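Local coordinates for cell division control protein 4 (Saccharomyces cerevisiae, PDB 3V7D) that recognises phosphorylated proteins such as the CDK inhibitor Sic1 as the substrate-binding subunit of an SCF ubiquitin ligase, directing their ubiquitination and degradation, at residues E321-C325 with A379-S383; L358-F364 with F399-D403; T332-I336 with M345-Q349. The protein carries 1 engineered substitution. All blocks are in the same frame, centred on the assembly; numbering follows the deposited sequence.

Overall arrangement
All three contacts lie in the WD40 beta-propeller that follows the helical F-box region, and all are partly buried. Interaction 3, farthest out (its centre about 22 Å from the centre of the chain), pairs the third and outermost strands of one blade by backbone hydrogen bonds. Interactions 1 and 2 join successive blades through side chains. Interaction 2, nearest the chain's centre (about 8 Å between centres), sets the innermost strands of two blades side by side and combines aromatic packing with a polar turn. In interaction 1, about 17 Å from the chain's centre to its own, two arginines reach a loop of the next blade. There Ala379 meets the turn of interaction 2, whereas Tyr382 packs on the hairpin of interaction 3.

Interaction 1: residues E321-C325 with A379-S383; sequences ERKRC and ANDYS
Residues 321-323 turn the chain between the first two strands of one blade, and 324-325 open the second; they face 379-383, the loop between the third and fourth strands of the next. The backbones stay apart, with Arg322 and Asn380 closest at 8.2 Å between CA atoms, so long side chains span the gap. Glu321 has helix-like backbone angles (-62/-42). Arg322 (-102/-2) extends in m, t, t until a face of its guanidinium lies over Ala379 O, 3.2 Å from Arg322 CZ; the angle is poor for a hydrogen bond from NE, and NH1 instead forms a salt bridge with Asp319. Lys323 takes left-handed angles (58/57), so that Arg324 begins the strand at -135/164. Arg324, m, t, t, points toward the loop: its NH1 donates to Asn380 O (2.8 Å) and Tyr382 OH (3.0 Å). Across the gap, an Asx turn folds the loop, Asp381 OD1 accepting from Ser383 N at 3.1 Å, and Tyr382 has left-handed backbone angles (61/23) with chi1 m, which brings its hydroxyl to the arginine. Such an arginine bridge, from the start of a second strand to that loop, is an inter-blade contact of a WD40 beta-propeller.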
ATOM      1  N   GLU B 321       3.203  12.553   4.599  1.00 51.94           N
ATOM      2  CA  GLU B 321       2.129  12.764   3.638  1.00 49.87           C
ATOM      3  C   GLU B 321       1.069  13.713   4.200  1.00 48.61           C
ATOM      4  O   GLU B 321       0.578  14.593   3.499  1.00 49.92           O
ATOM      5  CB  GLU B 321       1.490  11.436   3.232  1.00 47.56           C
ATOM      6  CG  GLU B 321       0.399  11.589   2.182  1.00 59.77           C
ATOM      7  CD  GLU B 321      -0.389  10.314   1.959  1.00 68.06           C
ATOM      8  OE1 GLU B 321       0.173   9.217   2.168  1.00 71.40           O
ATOM      9  OE2 GLU B 321      -1.575  10.413   1.579  1.00 67.83           O
ATOM     10  N   ARG B 322       0.731  13.536   5.473  1.00 44.93           N
ATOM     11  CA  ARG B 322      -0.304  14.348   6.100  1.00 42.91           C
ATOM     12  C   ARG B 322       0.284  15.438   6.987  1.00 47.12           C
ATOM     13  O   ARG B 322      -0.455  16.245   7.553  1.00 52.69           O
ATOM     14  CB  ARG B 322      -1.243  13.465   6.921  1.00 39.27           C
ATOM     15  CG  ARG B 322      -1.865  12.340   6.124  1.00 40.07           C
ATOM     16  CD  ARG B 322      -2.795  11.498   6.980  1.00 38.56           C
ATOM     17  NE  ARG B 322      -3.407  10.432   6.196  1.00 38.01           N
ATOM     18  CZ  ARG B 322      -2.811   9.279   5.913  1.00 37.99           C
ATOM     19  NH1 ARG B 322      -1.580   9.039   6.351  1.00 34.78           N
ATOM     20  NH2 ARG B 322      -3.444   8.366   5.187  1.00 34.81           N
ATOM     21  N   LYS B 323       1.611  15.458   7.090  1.00 46.44           N
ATOM     22  CA  LYS B 323       2.323  16.390   7.964  1.00 51.67           C
ATOM     23  C   LYS B 323       1.866  16.239   9.409  1.00 49.61           C
ATOM     24  O   LYS B 323       1.401  17.195  10.034  1.00 49.20           O
ATOM     25  CB  LYS B 323       2.161  17.837   7.490  1.00 59.75           C
ATOM     26  CG  LYS B 323       2.768  18.114   6.123  1.00 67.77           C
ATOM     27  CD  LYS B 323       2.867  19.609   5.858  1.00 77.59           C
ATOM     28  CE  LYS B 323       3.819  20.287   6.837  1.00 85.19           C
ATOM     29  NZ  LYS B 323       5.254  20.007   6.531  1.00 88.67           N
ATOM     30  N   ARG B 324       1.991  15.021   9.926  1.00 47.02           N
ATOM     31  CA  ARG B 324       1.605  14.716  11.294  1.00 44.80           C
ATOM     32  C   ARG B 324       2.667  13.871  11.978  1.00 42.67           C
ATOM     33  O   ARG B 324       3.527  13.282  11.325  1.00 37.56           O
ATOM     34  CB  ARG B 324       0.283  13.949  11.323  1.00 42.34           C
ATOM     35  CG  ARG B 324      -0.915  14.709  10.787  1.00 42.76           C
ATOM     36  CD  ARG B 324      -2.123  13.785  10.708  1.00 41.55           C
ATOM     37  NE  ARG B 324      -3.278  14.434  10.097  1.00 44.43           N
ATOM     38  CZ  ARG B 324      -4.398  13.799   9.768  1.00 45.35           C
ATOM     39  NH1 ARG B 324      -4.515  12.496   9.989  1.00 43.64           N
ATOM     40  NH2 ARG B 324      -5.401  14.468   9.217  1.00 45.07           N
ATOM     41  N   CYS B 325       2.595  13.815  13.301  1.00 42.93           N
ATOM     42  CA  CYS B 325       3.440  12.914  14.060  1.00 40.67           C
ATOM     43  C   CYS B 325       2.593  11.976  14.903  1.00 40.57           C
ATOM     44  O   CYS B 325       1.607  12.390  15.522  1.00 40.05           O
ATOM     45  CB  CYS B 325       4.393  13.682  14.972  1.00 45.97           C
ATOM     46  SG  CYS B 325       5.278  12.590  16.109  1.00 47.56           S
ATOM     47  N   ALA B 379      -5.837   5.494   8.839  1.00 37.17           N
ATOM     48  CA  ALA B 379      -4.637   6.325   8.751  1.00 35.56           C
ATOM     49  C   ALA B 379      -4.953   7.813   8.649  1.00 41.53           C
ATOM     50  O   ALA B 379      -4.072   8.647   8.830  1.00 40.55           O
ATOM     51  CB  ALA B 379      -3.758   5.887   7.585  1.00 30.78           C
ATOM     52  N   ASN B 380      -6.205   8.148   8.357  1.00 46.26           N
ATOM     53  CA  ASN B 380      -6.569   9.549   8.179  1.00 45.49           C
ATOM     54  C   ASN B 380      -7.380  10.137   9.333  1.00 40.60           C
ATOM     55  O   ASN B 380      -7.060  11.226   9.814  1.00 42.08           O
ATOM     56  CB  ASN B 380      -7.291   9.768   6.847  1.00 50.82           C
ATOM     57  CG  ASN B 380      -7.427  11.240   6.496  1.00 64.26           C
ATOM     58  OD1 ASN B 380      -6.565  12.054   6.833  1.00 62.09           O
ATOM     59  ND2 ASN B 380      -8.516  11.590   5.823  1.00 74.83           N
ATOM     60  N   ASP B 381      -8.418   9.429   9.778  1.00 35.85           N
ATOM     61  CA  ASP B 381      -9.257   9.928  10.874  1.00 36.80           C
ATOM     62  C   ASP B 381      -9.171   9.108  12.169  1.00 35.89           C
ATOM     63  O   ASP B 381      -9.832   9.428  13.156  1.00 37.85           O
ATOM     64  CB  ASP B 381     -10.720  10.114  10.430  1.00 36.68           C
ATOM     65  CG  ASP B 381     -11.384   8.811   9.989  1.00 46.22           C
ATOM     66  OD1 ASP B 381     -11.034   7.727  10.503  1.00 45.37           O
ATOM     67  OD2 ASP B 381     -12.280   8.877   9.122  1.00 55.44           O
ATOM     68  N   TYR B 382      -8.371   8.046  12.147  1.00 34.90           N
ATOM     69  CA  TYR B 382      -8.075   7.245  13.340  1.00 30.54           C
ATOM     70  C   TYR B 382      -9.283   6.575  13.991  1.00 38.15           C
ATOM     71  O   TYR B 382      -9.248   6.234  15.176  1.00 40.82           O
ATOM     72  CB  TYR B 382      -7.267   8.060  14.356  1.00 30.84           C
ATOM     73  CG  TYR B 382      -6.115   8.773  13.698  1.00 32.36           C
ATOM     74  CD1 TYR B 382      -4.968   8.083  13.322  1.00 32.53           C
ATOM     75  CD2 TYR B 382      -6.189  10.129  13.413  1.00 33.48           C
ATOM     76  CE1 TYR B 382      -3.917   8.736  12.700  1.00 33.42           C
ATOM     77  CE2 TYR B 382      -5.147  10.785  12.790  1.00 32.94           C
ATOM     78  CZ  TYR B 382      -4.016  10.085  12.435  1.00 33.72           C
ATOM     79  OH  TYR B 382      -2.982  10.744  11.812  1.00 38.69           O
ATOM     80  N   SER B 383     -10.341   6.375  13.210  1.00 33.01           N
ATOM     81  CA  SER B 383     -11.444   5.537  13.647  1.00 34.72           C
ATOM     82  C   SER B 383     -10.944   4.098  13.736  1.00 33.69           C
ATOM     83  O   SER B 383      -9.973   3.726  13.072  1.00 35.87           O
ATOM     84  CB  SER B 383     -12.636   5.639  12.685  1.00 36.41           C
ATOM     85  OG  SER B 383     -12.329   5.087  11.414  1.00 37.27           O
TER

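Interaction 2: residues L358-F364 with F399-D403; sequences LRLSDKF and FYVSD
Strands 358-360 and 399-401 run nearly parallel, at 12° with their axes 7.5 Å apart, too far for backbone pairing: they are the innermost strands of adjacent blades in the WD40 propeller. The chains converge beyond the strands, Ser361 and Ser402 CA atoms being 5.6 Å apart, and residues 361-364 form a tight turn closed by Ser361 N to Phe364 O (2.8 Å). Arg359, with chi1 and chi2 both m, folds across the second strand: its CG is 3.4 Å from Phe399 CE2, its CB 3.8 Å from Val401 CG1, and a face of its guanidinium lies over Tyr400 CE1, 3.4 Å from NH1. Phe399 (chi1 p) reaches in between the two sheets. Phe364 turns its ring edge to Asp403 O, 3.4 Å from CE2. Ser361 OG, placed by the p rotamer, accepts from Phe364 N at 3.0 Å as an ST motif. A water links Lys363 NZ (3.2 Å) and Asp403 O (2.9 Å). Asp403 OD1 receives both Ser361 OG at 2.8 Å and Lys363 N at 3.1 Å.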
ATOM      1  N   LEU B 358       4.794   0.775  16.226  1.00 30.19           N
ATOM      2  CA  LEU B 358       3.905   1.515  15.332  1.00 32.36           C
ATOM      3  C   LEU B 358       4.265   1.244  13.888  1.00 30.30           C
ATOM      4  O   LEU B 358       5.445   1.172  13.541  1.00 34.91           O
ATOM      5  CB  LEU B 358       4.023   3.023  15.566  1.00 32.55           C
ATOM      6  CG  LEU B 358       3.560   3.620  16.886  1.00 33.93           C
ATOM      7  CD1 LEU B 358       3.866   5.118  16.904  1.00 28.47           C
ATOM      8  CD2 LEU B 358       2.077   3.354  17.095  1.00 28.81           C
ATOM      9  N   ARG B 359       3.248   1.103  13.045  1.00 26.85           N
ATOM     10  CA  ARG B 359       3.454   1.015  11.604  1.00 32.19           C
ATOM     11  C   ARG B 359       2.372   1.816  10.897  1.00 36.61           C
ATOM     12  O   ARG B 359       1.248   1.921  11.387  1.00 33.83           O
ATOM     13  CB  ARG B 359       3.418  -0.436  11.128  1.00 35.67           C
ATOM     14  CG  ARG B 359       4.567  -1.292  11.625  1.00 40.20           C
ATOM     15  CD  ARG B 359       5.736  -1.263  10.683  1.00 47.23           C
ATOM     16  NE  ARG B 359       6.802  -2.152  11.131  1.00 51.71           N
ATOM     17  CZ  ARG B 359       8.031  -2.140  10.629  1.00 50.92           C
ATOM     18  NH1 ARG B 359       8.339  -1.282   9.663  1.00 48.12           N
ATOM     19  NH2 ARG B 359       8.948  -2.978  11.093  1.00 48.74           N
ATOM     20  N   LEU B 360       2.718   2.385   9.749  1.00 37.75           N
ATOM     21  CA  LEU B 360       1.762   3.143   8.959  1.00 34.67           C
ATOM     22  C   LEU B 360       1.730   2.606   7.537  1.00 36.47           C
ATOM     23  O   LEU B 360       2.737   2.642   6.833  1.00 38.10           O
ATOM     24  CB  LEU B 360       2.130   4.627   8.958  1.00 36.13           C
ATOM     25  CG  LEU B 360       1.182   5.601   8.255  1.00 40.12           C
ATOM     26  CD1 LEU B 360      -0.213   5.543   8.866  1.00 38.19           C
ATOM     27  CD2 LEU B 360       1.740   7.023   8.310  1.00 39.50           C
ATOM     28  N   SER B 361       0.581   2.075   7.133  1.00 34.67           N
ATOM     29  CA  SER B 361       0.357   1.722   5.737  1.00 35.34           C
ATOM     30  C   SER B 361      -0.499   2.820   5.128  1.00 35.10           C
ATOM     31  O   SER B 361      -0.889   3.754   5.826  1.00 37.58           O
ATOM     32  CB  SER B 361      -0.351   0.374   5.612  1.00 33.45           C
ATOM     33  OG  SER B 361      -1.713   0.475   5.991  1.00 37.28           O
ATOM     34  N   ASP B 362      -0.795   2.710   3.839  1.00 32.84           N
ATOM     35  CA  ASP B 362      -1.587   3.727   3.151  1.00 35.31           C
ATOM     36  C   ASP B 362      -2.923   4.013   3.839  1.00 35.62           C
ATOM     37  O   ASP B 362      -3.360   5.160   3.884  1.00 39.69           O
ATOM     38  CB  ASP B 362      -1.828   3.341   1.685  1.00 44.46           C
ATOM     39  CG  ASP B 362      -0.593   3.515   0.821  1.00 59.74           C
ATOM     40  OD1 ASP B 362       0.205   4.436   1.101  1.00 63.02           O
ATOM     41  OD2 ASP B 362      -0.424   2.733  -0.141  1.00 66.33           O
ATOM     42  N   LYS B 363      -3.568   2.984   4.386  1.00 36.67           N
ATOM     43  CA  LYS B 363      -4.881   3.182   4.996  1.00 43.44           C
ATOM     44  C   LYS B 363      -4.955   2.915   6.505  1.00 37.36           C
ATOM     45  O   LYS B 363      -5.917   3.319   7.159  1.00 38.45           O
ATOM     46  CB  LYS B 363      -5.954   2.378   4.251  1.00 49.10           C
ATOM     47  CG  LYS B 363      -5.873   0.889   4.443  1.00 52.81           C
ATOM     48  CD  LYS B 363      -6.842   0.154   3.515  1.00 62.26           C
ATOM     49  CE  LYS B 363      -8.298   0.381   3.908  1.00 64.81           C
ATOM     50  NZ  LYS B 363      -9.231  -0.529   3.184  1.00 64.29           N
ATOM     51  N   PHE B 364      -3.943   2.256   7.062  1.00 32.43           N
ATOM     52  CA  PHE B 364      -3.979   1.899   8.481  1.00 33.56           C
ATOM     53  C   PHE B 364      -2.795   2.441   9.279  1.00 33.45           C
ATOM     54  O   PHE B 364      -1.643   2.284   8.875  1.00 37.10           O
ATOM     55  CB  PHE B 364      -3.989   0.376   8.661  1.00 26.25           C
ATOM     56  CG  PHE B 364      -5.159  -0.316   8.036  1.00 25.06           C
ATOM     57  CD1 PHE B 364      -6.455   0.041   8.366  1.00 25.82           C
ATOM     58  CD2 PHE B 364      -4.959  -1.365   7.150  1.00 25.40           C
ATOM     59  CE1 PHE B 364      -7.538  -0.619   7.800  1.00 25.48           C
ATOM     60  CE2 PHE B 364      -6.030  -2.029   6.581  1.00 26.38           C
ATOM     61  CZ  PHE B 364      -7.326  -1.653   6.907  1.00 25.89           C
ATOM     62  N   PHE B 399       5.746  -6.886  14.498  1.00 27.63           N
ATOM     63  CA  PHE B 399       4.712  -7.111  13.498  1.00 27.29           C
ATOM     64  C   PHE B 399       5.039  -6.328  12.242  1.00 30.06           C
ATOM     65  O   PHE B 399       5.841  -5.399  12.269  1.00 30.70           O
ATOM     66  CB  PHE B 399       3.317  -6.733  14.020  1.00 28.71           C
ATOM     67  CG  PHE B 399       3.036  -5.249  14.021  1.00 30.75           C
ATOM     68  CD1 PHE B 399       3.331  -4.474  15.129  1.00 30.07           C
ATOM     69  CD2 PHE B 399       2.451  -4.636  12.920  1.00 27.36           C
ATOM     70  CE1 PHE B 399       3.059  -3.115  15.139  1.00 33.07           C
ATOM     71  CE2 PHE B 399       2.182  -3.279  12.919  1.00 25.09           C
ATOM     72  CZ  PHE B 399       2.483  -2.516  14.030  1.00 29.91           C
ATOM     73  N   TYR B 400       4.414  -6.709  11.137  1.00 30.57           N
ATOM     74  CA  TYR B 400       4.550  -5.958   9.904  1.00 27.56           C
ATOM     75  C   TYR B 400       3.197  -5.945   9.235  1.00 28.81           C
ATOM     76  O   TYR B 400       2.381  -6.840   9.464  1.00 28.93           O
ATOM     77  CB  TYR B 400       5.603  -6.576   8.988  1.00 27.03           C
ATOM     78  CG  TYR B 400       6.191  -5.588   7.998  1.00 32.12           C
ATOM     79  CD1 TYR B 400       7.252  -4.766   8.359  1.00 28.68           C
ATOM     80  CD2 TYR B 400       5.686  -5.480   6.703  1.00 28.21           C
ATOM     81  CE1 TYR B 400       7.796  -3.862   7.459  1.00 35.60           C
ATOM     82  CE2 TYR B 400       6.227  -4.578   5.795  1.00 28.16           C
ATOM     83  CZ  TYR B 400       7.279  -3.774   6.180  1.00 35.51           C
ATOM     84  OH  TYR B 400       7.820  -2.877   5.285  1.00 40.36           O
ATOM     85  N   VAL B 401       2.943  -4.932   8.414  1.00 26.89           N
ATOM     86  CA  VAL B 401       1.594  -4.750   7.907  1.00 28.63           C
ATOM     87  C   VAL B 401       1.531  -4.057   6.548  1.00 33.92           C
ATOM     88  O   VAL B 401       2.370  -3.216   6.213  1.00 31.67           O
ATOM     89  CB  VAL B 401       0.738  -3.970   8.932  1.00 27.95           C
ATOM     90  CG1 VAL B 401       1.130  -2.492   8.951  1.00 19.98           C
ATOM     91  CG2 VAL B 401      -0.750  -4.136   8.643  1.00 28.71           C
ATOM     92  N   SER B 402       0.530  -4.445   5.765  1.00 27.76           N
ATOM     93  CA  SER B 402       0.163  -3.739   4.552  1.00 28.89           C
ATOM     94  C   SER B 402      -1.336  -3.490   4.638  1.00 31.54           C
ATOM     95  O   SER B 402      -1.956  -3.801   5.654  1.00 34.53           O
ATOM     96  CB  SER B 402       0.474  -4.585   3.321  1.00 22.79           C
ATOM     97  OG  SER B 402      -0.391  -5.710   3.260  1.00 29.74           O
ATOM     98  N   ASP B 403      -1.925  -2.944   3.580  1.00 26.77           N
ATOM     99  CA  ASP B 403      -3.365  -2.722   3.560  1.00 29.85           C
ATOM    100  C   ASP B 403      -4.128  -4.042   3.566  1.00 28.21           C
ATOM    101  O   ASP B 403      -5.274  -4.098   3.992  1.00 32.77           O
ATOM    102  CB  ASP B 403      -3.780  -1.895   2.342  1.00 32.85           C
ATOM    103  CG  ASP B 403      -3.319  -0.451   2.424  1.00 37.10           C
ATOM    104  OD1 ASP B 403      -3.006   0.029   3.539  1.00 33.34           O
ATOM    105  OD2 ASP B 403      -3.278   0.206   1.364  1.00 40.18           O
TER
HETATM  106  O   HOH W   1       3.956  -0.239   6.282  1.00 68.45           O
HETATM  107  O   HOH W   2      -8.134  -3.536   3.643  1.00 47.09           O

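Interaction 3: residues T332-I336 with M345-Q349; sequences TTIRI and MYTLQ
Strands 334-336 and 345-348 pair antiparallel (169°, axes 4.7 Å apart) as the outer hairpin of one propeller blade. On either side of the non-hydrogen-bonded pair Arg335-Thr347, Ile334 N donates to Leu348 O (3.0 Å), Leu348 N to Ile334 O (2.7 Å) and Ile336 N to Tyr346 O (2.8 Å); a classic beta bulge follows, Ile336 O accepting from Met345 N (2.7 Å) and Tyr346 N (3.2 Å). Ile334 (m, t), Ile336 (m, m), Leu348 (m, t) and Tyr346 (chi1 m) share one face: Ile334 CB lies 3.9 Å from Leu348 CB, Ile336 CD1 4.2 Å from Leu348 CD1, and Ile336 CG1 4.0 Å from Tyr346 CB. Met345 SD is 3.9 Å from Ile336 CG2. Thr332 (p) places OG1 to accept from NE2 of Gln349 (t, p) at 3.3 Å. The face of Ile334, Ile336 and Leu348, largely apolar, thus packs against Trp377 of the next blade, while Arg335 and Thr347, both chi1 m, put polar groups on the other.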
ATOM      1  N   THR B 332       0.649   3.902  27.814  1.00 39.60           N
ATOM      2  CA  THR B 332      -0.407   3.148  27.128  1.00 34.10           C
ATOM      3  C   THR B 332      -1.175   3.956  26.082  1.00 38.67           C
ATOM      4  O   THR B 332      -2.081   3.428  25.438  1.00 36.35           O
ATOM      5  CB  THR B 332      -1.440   2.508  28.096  1.00 44.30           C
ATOM      6  OG1 THR B 332      -2.309   3.527  28.608  1.00 43.50           O
ATOM      7  CG2 THR B 332      -0.749   1.785  29.251  1.00 45.60           C
ATOM      8  N   THR B 333      -0.826   5.227  25.907  1.00 39.92           N
ATOM      9  CA  THR B 333      -1.550   6.060  24.951  1.00 40.00           C
ATOM     10  C   THR B 333      -0.783   6.251  23.650  1.00 40.04           C
ATOM     11  O   THR B 333       0.444   6.108  23.601  1.00 37.97           O
ATOM     12  CB  THR B 333      -1.892   7.456  25.526  1.00 44.17           C
ATOM     13  OG1 THR B 333      -0.711   8.266  25.569  1.00 41.18           O
ATOM     14  CG2 THR B 333      -2.485   7.341  26.920  1.00 43.64           C
ATOM     15  N   ILE B 334      -1.527   6.570  22.597  1.00 36.85           N
ATOM     16  CA  ILE B 334      -0.951   6.976  21.326  1.00 35.55           C
ATOM     17  C   ILE B 334      -1.417   8.394  21.040  1.00 36.44           C
ATOM     18  O   ILE B 334      -2.607   8.691  21.148  1.00 38.24           O
ATOM     19  CB  ILE B 334      -1.430   6.079  20.183  1.00 35.63           C
ATOM     20  CG1 ILE B 334      -1.021   4.628  20.437  1.00 39.31           C
ATOM     21  CG2 ILE B 334      -0.872   6.567  18.860  1.00 34.22           C
ATOM     22  CD1 ILE B 334      -1.838   3.626  19.651  1.00 34.45           C
ATOM     23  N   ARG B 335      -0.490   9.273  20.679  1.00 36.36           N
ATOM     24  CA  ARG B 335      -0.863  10.652  20.380  1.00 40.56           C
ATOM     25  C   ARG B 335      -0.618  11.026  18.928  1.00 37.10           C
ATOM     26  O   ARG B 335       0.378  10.630  18.330  1.00 37.10           O
ATOM     27  CB  ARG B 335      -0.149  11.635  21.315  1.00 45.00           C
ATOM     28  CG  ARG B 335      -0.695  11.619  22.731  1.00 44.56           C
ATOM     29  CD  ARG B 335      -0.064  12.689  23.591  1.00 42.62           C
ATOM     30  NE  ARG B 335      -0.845  12.913  24.803  1.00 46.78           N
ATOM     31  CZ  ARG B 335      -1.021  14.106  25.364  1.00 50.22           C
ATOM     32  NH1 ARG B 335      -0.470  15.183  24.822  1.00 48.29           N
ATOM     33  NH2 ARG B 335      -1.747  14.222  26.466  1.00 48.48           N
ATOM     34  N   ILE B 336      -1.548  11.795  18.374  1.00 37.42           N
ATOM     35  CA  ILE B 336      -1.429  12.309  17.021  1.00 37.83           C
ATOM     36  C   ILE B 336      -1.188  13.808  17.112  1.00 38.54           C
ATOM     37  O   ILE B 336      -1.946  14.524  17.763  1.00 42.48           O
ATOM     38  CB  ILE B 336      -2.719  12.059  16.221  1.00 38.50           C
ATOM     39  CG1 ILE B 336      -3.133  10.586  16.320  1.00 36.60           C
ATOM     40  CG2 ILE B 336      -2.543  12.496  14.771  1.00 34.37           C
ATOM     41  CD1 ILE B 336      -2.135   9.622  15.715  1.00 37.12           C
ATOM     42  N   MET B 345      -3.485  16.671  18.287  1.00 47.07           N
ATOM     43  CA  MET B 345      -4.730  16.469  17.558  1.00 46.50           C
ATOM     44  C   MET B 345      -5.607  15.468  18.293  1.00 45.86           C
ATOM     45  O   MET B 345      -6.726  15.788  18.694  1.00 46.81           O
ATOM     46  CB  MET B 345      -4.457  15.965  16.142  1.00 47.18           C
ATOM     47  CG  MET B 345      -3.674  16.928  15.276  1.00 47.27           C
ATOM     48  SD  MET B 345      -3.267  16.196  13.678  1.00 50.89           S
ATOM     49  CE  MET B 345      -4.907  15.819  13.062  1.00 37.32           C
ATOM     50  N   TYR B 346      -5.087  14.256  18.477  1.00 40.47           N
ATOM     51  CA  TYR B 346      -5.852  13.180  19.098  1.00 37.58           C
ATOM     52  C   TYR B 346      -5.039  12.366  20.102  1.00 40.62           C
ATOM     53  O   TYR B 346      -3.822  12.214  19.964  1.00 38.67           O
ATOM     54  CB  TYR B 346      -6.390  12.231  18.024  1.00 35.09           C
ATOM     55  CG  TYR B 346      -7.161  12.910  16.917  1.00 37.95           C
ATOM     56  CD1 TYR B 346      -8.346  13.580  17.180  1.00 39.05           C
ATOM     57  CD2 TYR B 346      -6.707  12.870  15.604  1.00 41.10           C
ATOM     58  CE1 TYR B 346      -9.060  14.197  16.165  1.00 44.42           C
ATOM     59  CE2 TYR B 346      -7.412  13.483  14.583  1.00 43.12           C
ATOM     60  CZ  TYR B 346      -8.589  14.144  14.869  1.00 46.05           C
ATOM     61  OH  TYR B 346      -9.293  14.755  13.856  1.00 48.37           O
ATOM     62  N   THR B 347      -5.726  11.850  21.115  1.00 35.55           N
ATOM     63  CA  THR B 347      -5.159  10.825  21.975  1.00 36.13           C
ATOM     64  C   THR B 347      -5.958   9.546  21.770  1.00 41.95           C
ATOM     65  O   THR B 347      -7.181   9.527  21.941  1.00 46.00           O
ATOM     66  CB  THR B 347      -5.188  11.216  23.465  1.00 41.38           C
ATOM     67  OG1 THR B 347      -4.540  12.481  23.648  1.00 43.33           O
ATOM     68  CG2 THR B 347      -4.467  10.163  24.297  1.00 39.12           C
ATOM     69  N   LEU B 348      -5.265   8.483  21.382  1.00 38.31           N
ATOM     70  CA  LEU B 348      -5.904   7.200  21.133  1.00 37.24           C
ATOM     71  C   LEU B 348      -5.660   6.294  22.329  1.00 40.29           C
ATOM     72  O   LEU B 348      -4.521   6.106  22.753  1.00 37.90           O
ATOM     73  CB  LEU B 348      -5.325   6.555  19.873  1.00 38.69           C
ATOM     74  CG  LEU B 348      -5.183   7.450  18.640  1.00 37.28           C
ATOM     75  CD1 LEU B 348      -4.615   6.663  17.464  1.00 30.65           C
ATOM     76  CD2 LEU B 348      -6.522   8.066  18.278  1.00 36.14           C
ATOM     77  N   GLN B 349      -6.736   5.738  22.872  1.00 41.40           N
ATOM     78  CA  GLN B 349      -6.649   4.858  24.027  1.00 37.22           C
ATOM     79  C   GLN B 349      -7.219   3.485  23.676  1.00 39.04           C
ATOM     80  O   GLN B 349      -8.422   3.266  23.774  1.00 43.32           O
ATOM     81  CB  GLN B 349      -7.416   5.466  25.206  1.00 38.81           C
ATOM     82  CG  GLN B 349      -7.229   4.728  26.521  1.00 41.12           C
ATOM     83  CD  GLN B 349      -5.793   4.767  27.008  1.00 46.29           C
ATOM     84  OE1 GLN B 349      -5.306   5.805  27.461  1.00 51.22           O
ATOM     85  NE2 GLN B 349      -5.105   3.634  26.912  1.00 41.75           N
TER
HETATM   86  O   HOH W   3      -3.368   3.532  23.246  1.00 34.10           O